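Local coordinates for protein FmtA (Staphylococcus aureus, PDB 5ZH8) that removes D-alanyl groups from wall and lipoteichoic acids as an esterase and affects methicillin resistance and autolysis, at residues A[120-125]-A[258-263]; A[314-319]-A[329-334]; A[80-85]-A[372-377]. One frame throughout, in Å; residues are numbered along the deposited sequence.

Contact 1 of 3, residues A[120-125]-A[258-263]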
loop_
_atom_site.group_PDB
_atom_site.type_symbol
_atom_site.label_atom_id
_atom_site.label_comp_id
_atom_site.label_asym_id
_atom_site.label_seq_id
_atom_site.Cartn_x
_atom_site.Cartn_y
_atom_site.Cartn_z
ATOM N N ASN A 120 -12.061 20.907 8.228
ATOM C CA ASN A 120 -12.731 21.132 6.944
ATOM C C ASN A 120 -12.224 20.249 5.802
ATOM O O ASN A 120 -12.924 20.082 4.802
ATOM C CB ASN A 120 -12.630 22.602 6.535
ATOM C CG ASN A 120 -13.850 23.392 6.931
ATOM O OD1 ASN A 120 -13.830 24.140 7.910
ATOM N ND2 ASN A 120 -14.941 23.202 6.188
ATOM N N THR A 121 -11.022 19.697 5.945
ATOM C CA THR A 121 -10.452 18.828 4.923
ATOM C C THR A 121 -11.331 17.607 4.658
ATOM O O THR A 121 -11.711 16.880 5.589
ATOM C CB THR A 121 -9.059 18.327 5.325
ATOM O OG1 THR A 121 -8.223 19.442 5.647
ATOM C CG2 THR A 121 -8.430 17.533 4.192
ATOM N N MET A 122 -11.637 17.393 3.382
ATOM C CA MET A 122 -12.455 16.272 2.935
ATOM C C MET A 122 -11.560 15.252 2.243
ATOM O O MET A 122 -10.775 15.607 1.366
ATOM C CB MET A 122 -13.537 16.764 1.970
ATOM C CG MET A 122 -14.492 17.759 2.600
ATOM S SD MET A 122 -15.386 18.788 1.431
ATOM C CE MET A 122 -16.574 17.633 0.750
ATOM N N PHE A 123 -11.689 13.991 2.640
ATOM C CA PHE A 123 -10.835 12.923 2.135
ATOM C C PHE A 123 -11.605 11.983 1.230
ATOM O O PHE A 123 -12.778 11.727 1.455
ATOM C CB PHE A 123 -10.246 12.123 3.298
ATOM C CG PHE A 123 -9.364 12.933 4.194
ATOM C CD1 PHE A 123 -9.916 13.754 5.164
ATOM C CD2 PHE A 123 -7.990 12.887 4.061
ATOM C CE1 PHE A 123 -9.110 14.510 5.987
ATOM C CE2 PHE A 123 -7.181 13.643 4.884
ATOM C CZ PHE A 123 -7.738 14.456 5.849
ATOM N N LEU A 124 -10.933 11.481 0.202
ATOM C CA LEU A 124 -11.481 10.456 -0.671
ATOM C C LEU A 124 -11.768 9.204 0.154
ATOM O O LEU A 124 -10.853 8.540 0.627
ATOM C CB LEU A 124 -10.490 10.146 -1.793
ATOM C CG LEU A 124 -10.842 9.073 -2.820
ATOM C CD1 LEU A 124 -12.188 9.376 -3.469
ATOM C CD2 LEU A 124 -9.742 8.984 -3.871
ATOM N N ILE A 125 -13.045 8.894 0.343
ATOM C CA ILE A 125 -13.432 7.786 1.212
ATOM C C ILE A 125 -13.306 6.437 0.523
ATOM O O ILE A 125 -13.418 5.402 1.185
ATOM C CB ILE A 125 -14.861 7.950 1.781
ATOM C CG1 ILE A 125 -15.937 7.768 0.697
ATOM C CG2 ILE A 125 -15.009 9.303 2.462
ATOM C CD1 ILE A 125 -17.359 7.807 1.229
ATOM N N LYS A 258 -11.615 23.595 -2.667
ATOM C CA LYS A 258 -10.715 24.171 -1.663
ATOM C C LYS A 258 -10.276 23.170 -0.591
ATOM O O LYS A 258 -9.164 23.248 -0.084
ATOM C CB LYS A 258 -11.443 25.326 -0.972
ATOM C CG LYS A 258 -10.577 26.462 -0.463
ATOM C CD LYS A 258 -11.440 27.558 0.163
ATOM C CE LYS A 258 -12.554 28.026 -0.779
ATOM N NZ LYS A 258 -13.203 29.303 -0.367
ATOM N N TYR A 259 -11.165 22.244 -0.240
ATOM C CA TYR A 259 -10.975 21.355 0.900
ATOM C C TYR A 259 -10.674 19.890 0.530
ATOM O O TYR A 259 -10.463 19.054 1.413
ATOM C CB TYR A 259 -12.208 21.440 1.813
ATOM C CG TYR A 259 -12.419 22.820 2.429
ATOM C CD1 TYR A 259 -11.420 23.423 3.194
ATOM C CD2 TYR A 259 -13.610 23.520 2.252
ATOM C CE1 TYR A 259 -11.596 24.677 3.756
ATOM C CE2 TYR A 259 -13.796 24.779 2.814
ATOM C CZ TYR A 259 -12.783 25.349 3.567
ATOM O OH TYR A 259 -12.939 26.594 4.140
ATOM N N LEU A 260 -10.624 19.585 -0.763
ATOM C CA LEU A 260 -10.406 18.207 -1.206
ATOM C C LEU A 260 -8.940 17.816 -1.038
ATOM O O LEU A 260 -8.064 18.403 -1.664
ATOM C CB LEU A 260 -10.867 18.020 -2.661
ATOM C CG LEU A 260 -12.315 17.550 -2.938
ATOM C CD1 LEU A 260 -13.378 18.108 -1.995
ATOM C CD2 LEU A 260 -12.674 17.840 -4.387
ATOM N N ALA A 261 -8.692 16.814 -0.203
ATOM C CA ALA A 261 -7.340 16.380 0.118
ATOM C C ALA A 261 -6.658 15.676 -1.043
ATOM O O ALA A 261 -7.299 15.027 -1.860
ATOM C CB ALA A 261 -7.360 15.461 1.336
ATOM N N LYS A 262 -5.340 15.808 -1.088
ATOM C CA LYS A 262 -4.511 15.110 -2.053
ATOM C C LYS A 262 -3.902 13.902 -1.353
ATOM O O LYS A 262 -3.466 13.999 -0.207
ATOM C CB LYS A 262 -3.408 16.036 -2.574
ATOM C CG LYS A 262 -3.933 17.330 -3.177
ATOM C CD LYS A 262 -2.819 18.303 -3.552
ATOM C CE LYS A 262 -2.156 17.947 -4.872
ATOM N NZ LYS A 262 -1.060 18.905 -5.218
ATOM N N GLY A 263 -3.882 12.770 -2.046
ATOM C CA GLY A 263 -3.317 11.536 -1.509
ATOM C C GLY A 263 -1.897 11.352 -1.990
ATOM O O GLY A 263 -1.540 11.802 -3.080
#

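Contact 2 of 3, residues A[314-319]-A[329-334]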
loop_
_atom_site.group_PDB
_atom_site.type_symbol
_atom_site.label_atom_id
_atom_site.label_comp_id
_atom_site.label_asym_id
_atom_site.label_seq_id
_atom_site.Cartn_x
_atom_site.Cartn_y
_atom_site.Cartn_z
ATOM N N ASN A 314 -31.618 -1.964 13.286
ATOM C CA ASN A 314 -30.878 -2.824 14.215
ATOM C C ASN A 314 -30.217 -4.024 13.522
ATOM O O ASN A 314 -29.006 -4.225 13.666
ATOM C CB ASN A 314 -31.757 -3.289 15.376
ATOM C CG ASN A 314 -32.194 -2.153 16.284
ATOM O OD1 ASN A 314 -31.606 -1.067 16.286
ATOM N ND2 ASN A 314 -33.254 -2.401 17.057
ATOM N N PRO A 315 -30.990 -4.815 12.752
ATOM C CA PRO A 315 -30.362 -5.931 12.035
ATOM C C PRO A 315 -29.356 -5.471 10.983
ATOM O O PRO A 315 -28.284 -6.069 10.854
ATOM C CB PRO A 315 -31.539 -6.641 11.355
ATOM C CG PRO A 315 -32.769 -6.099 11.990
ATOM C CD PRO A 315 -32.438 -4.740 12.491
ATOM N N LEU A 316 -29.699 -4.417 10.245
ATOM C CA LEU A 316 -28.790 -3.847 9.262
ATOM C C LEU A 316 -27.435 -3.557 9.899
ATOM O O LEU A 316 -26.403 -3.894 9.333
ATOM C CB LEU A 316 -29.383 -2.567 8.662
ATOM C CG LEU A 316 -28.476 -1.695 7.787
ATOM C CD1 LEU A 316 -27.948 -2.490 6.604
ATOM C CD2 LEU A 316 -29.256 -0.455 7.351
ATOM N N LEU A 317 -27.453 -2.957 11.088
ATOM C CA LEU A 317 -26.226 -2.586 11.797
ATOM C C LEU A 317 -25.604 -3.706 12.637
ATOM O O LEU A 317 -24.396 -3.668 12.879
ATOM C CB LEU A 317 -26.471 -1.377 12.714
ATOM C CG LEU A 317 -26.927 -0.050 12.088
ATOM C CD1 LEU A 317 -26.913 1.045 13.147
ATOM C CD2 LEU A 317 -26.079 0.355 10.896
ATOM N N HIS A 318 -26.391 -4.671 13.119
ATOM C CA HIS A 318 -25.881 -5.611 14.144
ATOM C C HIS A 318 -26.066 -7.115 13.915
ATOM O O HIS A 318 -25.418 -7.909 14.594
ATOM C CB HIS A 318 -26.475 -5.245 15.499
ATOM C CG HIS A 318 -26.235 -3.823 15.895
ATOM N ND1 HIS A 318 -24.985 -3.250 15.869
ATOM C CD2 HIS A 318 -27.078 -2.868 16.348
ATOM C CE1 HIS A 318 -25.067 -2.002 16.292
ATOM N NE2 HIS A 318 -26.325 -1.744 16.590
ATOM N N GLU A 319 -26.939 -7.516 12.991
ATOM C CA GLU A 319 -27.208 -8.937 12.772
ATOM C C GLU A 319 -26.179 -9.507 11.819
ATOM O O GLU A 319 -26.002 -8.982 10.723
ATOM C CB GLU A 319 -28.616 -9.153 12.206
ATOM C CG GLU A 319 -28.965 -10.617 11.946
ATOM C CD GLU A 319 -30.407 -10.817 11.520
ATOM O OE1 GLU A 319 -31.331 -10.390 12.240
ATOM O OE2 GLU A 319 -30.631 -11.422 10.459
ATOM N N TYR A 329 -19.956 -8.541 6.480
ATOM C CA TYR A 329 -20.170 -7.510 5.472
ATOM C C TYR A 329 -21.633 -7.439 5.036
ATOM O O TYR A 329 -22.256 -8.461 4.788
ATOM C CB TYR A 329 -19.292 -7.780 4.252
ATOM C CG TYR A 329 -19.169 -6.604 3.320
ATOM C CD1 TYR A 329 -18.297 -5.576 3.601
ATOM C CD2 TYR A 329 -19.927 -6.518 2.158
ATOM C CE1 TYR A 329 -18.161 -4.498 2.762
ATOM C CE2 TYR A 329 -19.803 -5.432 1.310
ATOM C CZ TYR A 329 -18.915 -4.428 1.621
ATOM O OH TYR A 329 -18.759 -3.341 0.797
ATOM N N ARG A 330 -22.168 -6.227 4.968
ATOM C CA ARG A 330 -23.464 -5.981 4.345
ATOM C C ARG A 330 -23.586 -4.505 3.970
ATOM O O ARG A 330 -23.084 -3.625 4.684
ATOM C CB ARG A 330 -24.635 -6.393 5.258
ATOM C CG ARG A 330 -25.047 -5.359 6.314
ATOM C CD ARG A 330 -23.968 -5.137 7.375
ATOM N NE ARG A 330 -23.556 -6.407 7.954
ATOM C CZ ARG A 330 -24.287 -7.118 8.802
ATOM N NH1 ARG A 330 -25.474 -6.687 9.215
ATOM N NH2 ARG A 330 -23.823 -8.273 9.248
ATOM N N TYR A 331 -24.249 -4.243 2.846
ATOM C CA TYR A 331 -24.584 -2.878 2.431
ATOM C C TYR A 331 -23.413 -1.900 2.564
ATOM O O TYR A 331 -23.579 -0.777 3.036
ATOM C CB TYR A 331 -25.821 -2.385 3.203
ATOM C CG TYR A 331 -27.070 -3.141 2.826
ATOM C CD1 TYR A 331 -27.790 -2.802 1.677
ATOM C CD2 TYR A 331 -27.528 -4.217 3.596
ATOM C CE1 TYR A 331 -28.936 -3.494 1.318
ATOM C CE2 TYR A 331 -28.671 -4.916 3.238
ATOM C CZ TYR A 331 -29.368 -4.550 2.099
ATOM O OH TYR A 331 -30.502 -5.237 1.736
ATOM N N GLY A 332 -22.232 -2.349 2.155
ATOM C CA GLY A 332 -21.045 -1.498 2.123
ATOM C C GLY A 332 -20.224 -1.380 3.396
ATOM O O GLY A 332 -19.304 -0.574 3.442
ATOM N N PHE A 333 -20.531 -2.166 4.425
ATOM C CA PHE A 333 -19.791 -2.074 5.697
ATOM C C PHE A 333 -19.824 -3.373 6.495
ATOM O O PHE A 333 -20.556 -4.300 6.163
ATOM C CB PHE A 333 -20.343 -0.925 6.538
ATOM C CG PHE A 333 -21.646 -1.239 7.214
ATOM C CD1 PHE A 333 -22.859 -1.096 6.534
ATOM C CD2 PHE A 333 -21.664 -1.686 8.526
ATOM C CE1 PHE A 333 -24.057 -1.394 7.156
ATOM C CE2 PHE A 333 -22.862 -1.992 9.153
ATOM C CZ PHE A 333 -24.057 -1.844 8.467
ATOM N N TYR A 334 -19.027 -3.417 7.553
ATOM C CA TYR A 334 -18.849 -4.623 8.356
ATOM C C TYR A 334 -19.494 -4.511 9.730
ATOM O O TYR A 334 -19.274 -3.542 10.441
ATOM C CB TYR A 334 -17.358 -4.883 8.549
ATOM C CG TYR A 334 -16.618 -5.227 7.284
ATOM C CD1 TYR A 334 -16.516 -6.543 6.865
ATOM C CD2 TYR A 334 -16.005 -4.239 6.510
ATOM C CE1 TYR A 334 -15.835 -6.874 5.707
ATOM C CE2 TYR A 334 -15.320 -4.563 5.349
ATOM C CZ TYR A 334 -15.237 -5.881 4.956
ATOM O OH TYR A 334 -14.562 -6.223 3.809
#

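Contact 3 of 3, residues A[80-85]-A[372-377]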
loop_
_atom_site.group_PDB
_atom_site.type_symbol
_atom_site.label_atom_id
_atom_site.label_comp_id
_atom_site.label_asym_id
_atom_site.label_seq_id
_atom_site.Cartn_x
_atom_site.Cartn_y
_atom_site.Cartn_z
ATOM N N ASP A 80 -4.270 12.200 20.817
ATOM C CA ASP A 80 -3.580 13.295 20.174
ATOM C C ASP A 80 -2.072 13.085 20.220
ATOM O O ASP A 80 -1.371 13.228 19.211
ATOM C CB ASP A 80 -3.945 14.615 20.862
ATOM C CG ASP A 80 -3.202 15.796 20.288
ATOM O OD1 ASP A 80 -3.499 16.209 19.140
ATOM O OD2 ASP A 80 -2.306 16.295 20.987
ATOM N N LYS A 81 -1.585 12.734 21.402
ATOM C CA LYS A 81 -0.163 12.519 21.604
ATOM C C LYS A 81 0.345 11.394 20.719
ATOM O O LYS A 81 1.432 11.473 20.154
ATOM C CB LYS A 81 0.110 12.199 23.071
ATOM C CG LYS A 81 1.577 12.155 23.423
ATOM C CD LYS A 81 1.758 12.164 24.929
ATOM C CE LYS A 81 3.188 12.508 25.313
ATOM N NZ LYS A 81 3.573 13.921 24.994
ATOM N N TYR A 82 -0.448 10.341 20.608
ATOM C CA TYR A 82 -0.103 9.215 19.753
ATOM C C TYR A 82 -0.060 9.650 18.298
ATOM O O TYR A 82 0.910 9.367 17.601
ATOM C CB TYR A 82 -1.083 8.056 19.930
ATOM C CG TYR A 82 -1.065 7.123 18.763
ATOM C CD1 TYR A 82 0.081 6.421 18.445
ATOM C CD2 TYR A 82 -2.182 6.970 17.954
ATOM C CE1 TYR A 82 0.126 5.580 17.358
ATOM C CE2 TYR A 82 -2.160 6.118 16.860
ATOM C CZ TYR A 82 -1.002 5.436 16.561
ATOM O OH TYR A 82 -0.982 4.596 15.479
ATOM N N LEU A 83 -1.099 10.344 17.844
ATOM C CA LEU A 83 -1.172 10.797 16.449
ATOM C C LEU A 83 -0.037 11.741 16.085
ATOM O O LEU A 83 0.496 11.665 14.978
ATOM C CB LEU A 83 -2.513 11.467 16.155
ATOM C CG LEU A 83 -3.731 10.544 16.178
ATOM C CD1 LEU A 83 -4.982 11.354 15.881
ATOM C CD2 LEU A 83 -3.579 9.398 15.190
ATOM N N GLN A 84 0.341 12.625 17.008
ATOM C CA GLN A 84 1.459 13.523 16.764
ATOM C C GLN A 84 2.789 12.770 16.702
ATOM O O GLN A 84 3.535 12.910 15.738
ATOM C CB GLN A 84 1.528 14.610 17.826
ATOM C CG GLN A 84 0.420 15.636 17.750
ATOM C CD GLN A 84 0.748 16.898 18.550
ATOM O OE1 GLN A 84 1.914 17.314 18.672
ATOM N NE2 GLN A 84 -0.292 17.517 19.106
ATOM N N SER A 85 3.084 11.962 17.713
ATOM C CA SER A 85 4.382 11.285 17.773
ATOM C C SER A 85 4.522 10.143 16.757
ATOM O O SER A 85 5.635 9.735 16.433
ATOM C CB SER A 85 4.669 10.784 19.189
ATOM O OG SER A 85 3.656 9.915 19.629
ATOM N N GLU A 372 -4.947 0.953 9.845
ATOM C CA GLU A 372 -5.687 -0.007 10.681
ATOM C C GLU A 372 -5.048 -0.161 12.052
ATOM O O GLU A 372 -5.740 -0.233 13.059
ATOM C CB GLU A 372 -5.758 -1.375 10.013
ATOM C CG GLU A 372 -6.874 -2.252 10.558
ATOM C CD GLU A 372 -8.224 -2.003 9.895
ATOM O OE1 GLU A 372 -8.243 -1.502 8.761
ATOM O OE2 GLU A 372 -9.272 -2.331 10.493
ATOM N N VAL A 373 -3.722 -0.216 12.077
ATOM C CA VAL A 373 -2.991 -0.291 13.325
ATOM C C VAL A 373 -3.313 0.935 14.169
ATOM O O VAL A 373 -3.445 0.831 15.388
ATOM C CB VAL A 373 -1.465 -0.403 13.092
ATOM C CG1 VAL A 373 -0.699 -0.178 14.385
ATOM C CG2 VAL A 373 -1.107 -1.768 12.520
ATOM N N ARG A 374 -3.459 2.087 13.519
ATOM C CA ARG A 374 -3.714 3.333 14.242
ATOM C C ARG A 374 -5.097 3.325 14.874
ATOM O O ARG A 374 -5.240 3.564 16.068
ATOM C CB ARG A 374 -3.584 4.556 13.323
ATOM C CG ARG A 374 -2.224 4.741 12.665
ATOM C CD ARG A 374 -2.287 5.890 11.668
ATOM N NE ARG A 374 -0.980 6.289 11.142
ATOM C CZ ARG A 374 -0.074 6.984 11.820
ATOM N NH1 ARG A 374 -0.299 7.342 13.077
ATOM N NH2 ARG A 374 1.073 7.309 11.244
ATOM N N ILE A 375 -6.111 3.048 14.064
ATOM C CA ILE A 375 -7.493 3.088 14.531
ATOM C C ILE A 375 -7.761 1.990 15.573
ATOM O O ILE A 375 -8.572 2.183 16.472
ATOM C CB ILE A 375 -8.489 3.019 13.347
ATOM C CG1 ILE A 375 -9.863 3.560 13.753
ATOM C CG2 ILE A 375 -8.606 1.601 12.799
ATOM C CD1 ILE A 375 -10.803 3.786 12.590
ATOM N N LYS A 376 -7.066 0.859 15.464
ATOM C CA LYS A 376 -7.167 -0.206 16.469
ATOM C C LYS A 376 -6.600 0.252 17.790
ATOM O O LYS A 376 -7.182 0.015 18.843
ATOM C CB LYS A 376 -6.425 -1.467 16.034
ATOM C CG LYS A 376 -7.154 -2.293 14.999
ATOM C CD LYS A 376 -6.257 -3.406 14.479
ATOM C CE LYS A 376 -7.031 -4.410 13.630
ATOM N NZ LYS A 376 -6.482 -5.803 13.746
ATOM N N HIS A 377 -5.453 0.908 17.727
ATOM C CA HIS A 377 -4.785 1.366 18.926
ATOM C C HIS A 377 -5.668 2.365 19.658
ATOM O O HIS A 377 -5.722 2.374 20.881
ATOM C CB HIS A 377 -3.442 1.987 18.577
ATOM C CG HIS A 377 -2.688 2.491 19.763
ATOM N ND1 HIS A 377 -2.180 1.654 20.733
ATOM C CD2 HIS A 377 -2.350 3.747 20.134
ATOM C CE1 HIS A 377 -1.569 2.371 21.654
ATOM N NE2 HIS A 377 -1.647 3.643 21.310
#

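Contact 1 of 3, residues A[120-125]-A[258-263]
A single parallel beta bridge joins 120-125, which contains the short strand 123-124, to the irregular loop 258-263. Both backbone bonds are centred on Met122. Its N-H points almost straight at Tyr259 O (N to O 2.8 Å, 172° at the hydrogen), although this donor sits above the carbonyl plane of Tyr259. Met122 O in turn accepts from Ala261 N at 2.9 Å, nearly along its C=O axis. The nearest CA pairs, Thr121 with Tyr259, Met122 with Leu260 and Phe123 with Ala261, advance together, which confirms the parallel direction.

Side chains extend the contact at both ends. Tyr259, its CG anti to the carbonyl carbon (chi1 -64°), lies alongside Asn120: Asn120 CB stands over one ring face, 3.8 Å from the centroid, as a CH-pi contact, and the amide is tilted 24° from the ring plane. Lys258 CB covers the opposite face. The amide is held by Leu65 N at OD1 and by Ser63 O at ND2, which fixes its rotation beside the ring. At the other end Ala261 CB touches both Thr121 CG2 (3.7 Å) and Phe123 CD2 (3.8 Å), meeting the phenyl obliquely and off its centre. The Met122 chain, bent at chi3, brings SD to Leu260 CD1 at 4.0 Å, although the CB of Leu260 points away from 120-125.

Phe123 pairs by its backbone with Met290 of strand 288-290, so 258-263 and that strand bind successive residues of 120-125. Just beyond the segment, the Ser-X-X-Lys sequence leads into helix 129-142, consistent with the serine beta-lactamase and penicillin-binding protein fold.

Contact 2 of 3, residues A[314-319]-A[329-334]
The polar part of this contact is a guanidinium that meets the C-terminal end of helix 310-318 edge-on. Arg330 grips Glu319 O end-on with two nitrogens, NH2 at 2.7 Å and NH1 at 2.8 Å, and that oxygen lies almost exactly in the guanidinium plane. NH1 also donates to Leu316 O at 2.9 Å, arriving well above that carbonyl plane. CG of Arg330 sits in the crowded position between backbone N and carbonyl carbon (chi1 83°), and further bends at chi2 and chi3 turn the group to the helix; NE is held by Glu328 O. The positive charge thus meets carbonyls at the helix C-terminus, where it probably offsets their partial negative charge.

The apolar part lies beside it. Leu316, its CG anti to the backbone N (chi1 170°), crosses Tyr331 at about a right angle and puts CD1 3.5 Å from Tyr331 CD2. Leu317 CD2 meets Phe333 CZ at 3.9 Å, again with the side chains roughly perpendicular. Arg330 CD lies over one face of the Phe333 ring, offset toward the rim and 3.5 Å above its plane, so the aliphatic stem of the arginine links the two parts.

Arg330 to Phe333 form a type I' turn closed by paired backbone bonds; both central residues have positive phi, and a CB at Gly332 would hit Tyr331 O.

This hairpin forms the edge of the large antiparallel sheet, where Tyr334 pairs with Arg341 of strand 340-346. Helix 129-142 packs on Tyr331, whose OH binds Glu141, while Tyr355 of strand 349-355 touches both Leu317 and Phe333.

Contact 3 of 3, residues A[80-85]-A[372-377]
One face of the Tyr82 ring receives the edge of the His377 imidazole: His377 CD2 stands 3.7 Å above the phenol plane, over its centre. The pair is T-shaped (edge-to-face), with centroids 4.8 Å apart and planes at 60°. Near-equal separations from CD2 to the ring atoms, such as 3.9 Å to Tyr82 CG and 4.1 Å to Tyr82 CE1, confirm that the imidazole carbon is centred rather than shifted to the rim. The two side chains reach toward each other tip to tip, each with CG anti to its own backbone N. His377 ND1 is bonded to Asp381 one helical turn on, which helps define the imidazole rotation.

At the phenol tip, Tyr82 OH rests against the first part of the Arg374 side chain, 3.1 Å from CG and 3.4 Å from CB. Arg374 then runs extended from CG to NE and crosses the tyrosine obliquely, carrying NH1 to 4.0 Å from Tyr82 CZ. Its guanidinium is tilted 45° from the ring, and NH1 bonds to Ser86 OG, just past the end of helix 74-85. The segments share no direct hydrogen bond, so van der Waals and aromatic contacts join them.

Their axes run nearly antiparallel and approach to 11.4 Å, a wide spacing bridged by these long side chains. Helix 74-85 lies against strand 99-106 through Leu83 on Tyr106, and helix 371-382 against strands 349-355 and 359-365 through Ile375. The second subunit also packs here, its Ser85 on Tyr82 and its Leu87 on His377.

From the N terminus, helix 74-85 supplies the first half of contact 3, whose partner comes only at helix 371-382. Inside that loop contact 1 opens at 120-125 and closes at 258-263, across 132 residues richer in helix than strand. Contact 2 follows in series, closing a short loop at 329-334. Contacts 1 and 2 therefore nest within contact 3, and none cross. The centres of contacts 1 and 2 lie about 27 Å apart, on opposite sides of the chain's centre. Contact 3 ties helix 74-85 to the C-terminal helix, both packed on the large sheet; contact 1 joins a loop to the edge of the three-stranded sheet; contact 2 fastens a helix to the large sheet's edge hairpin.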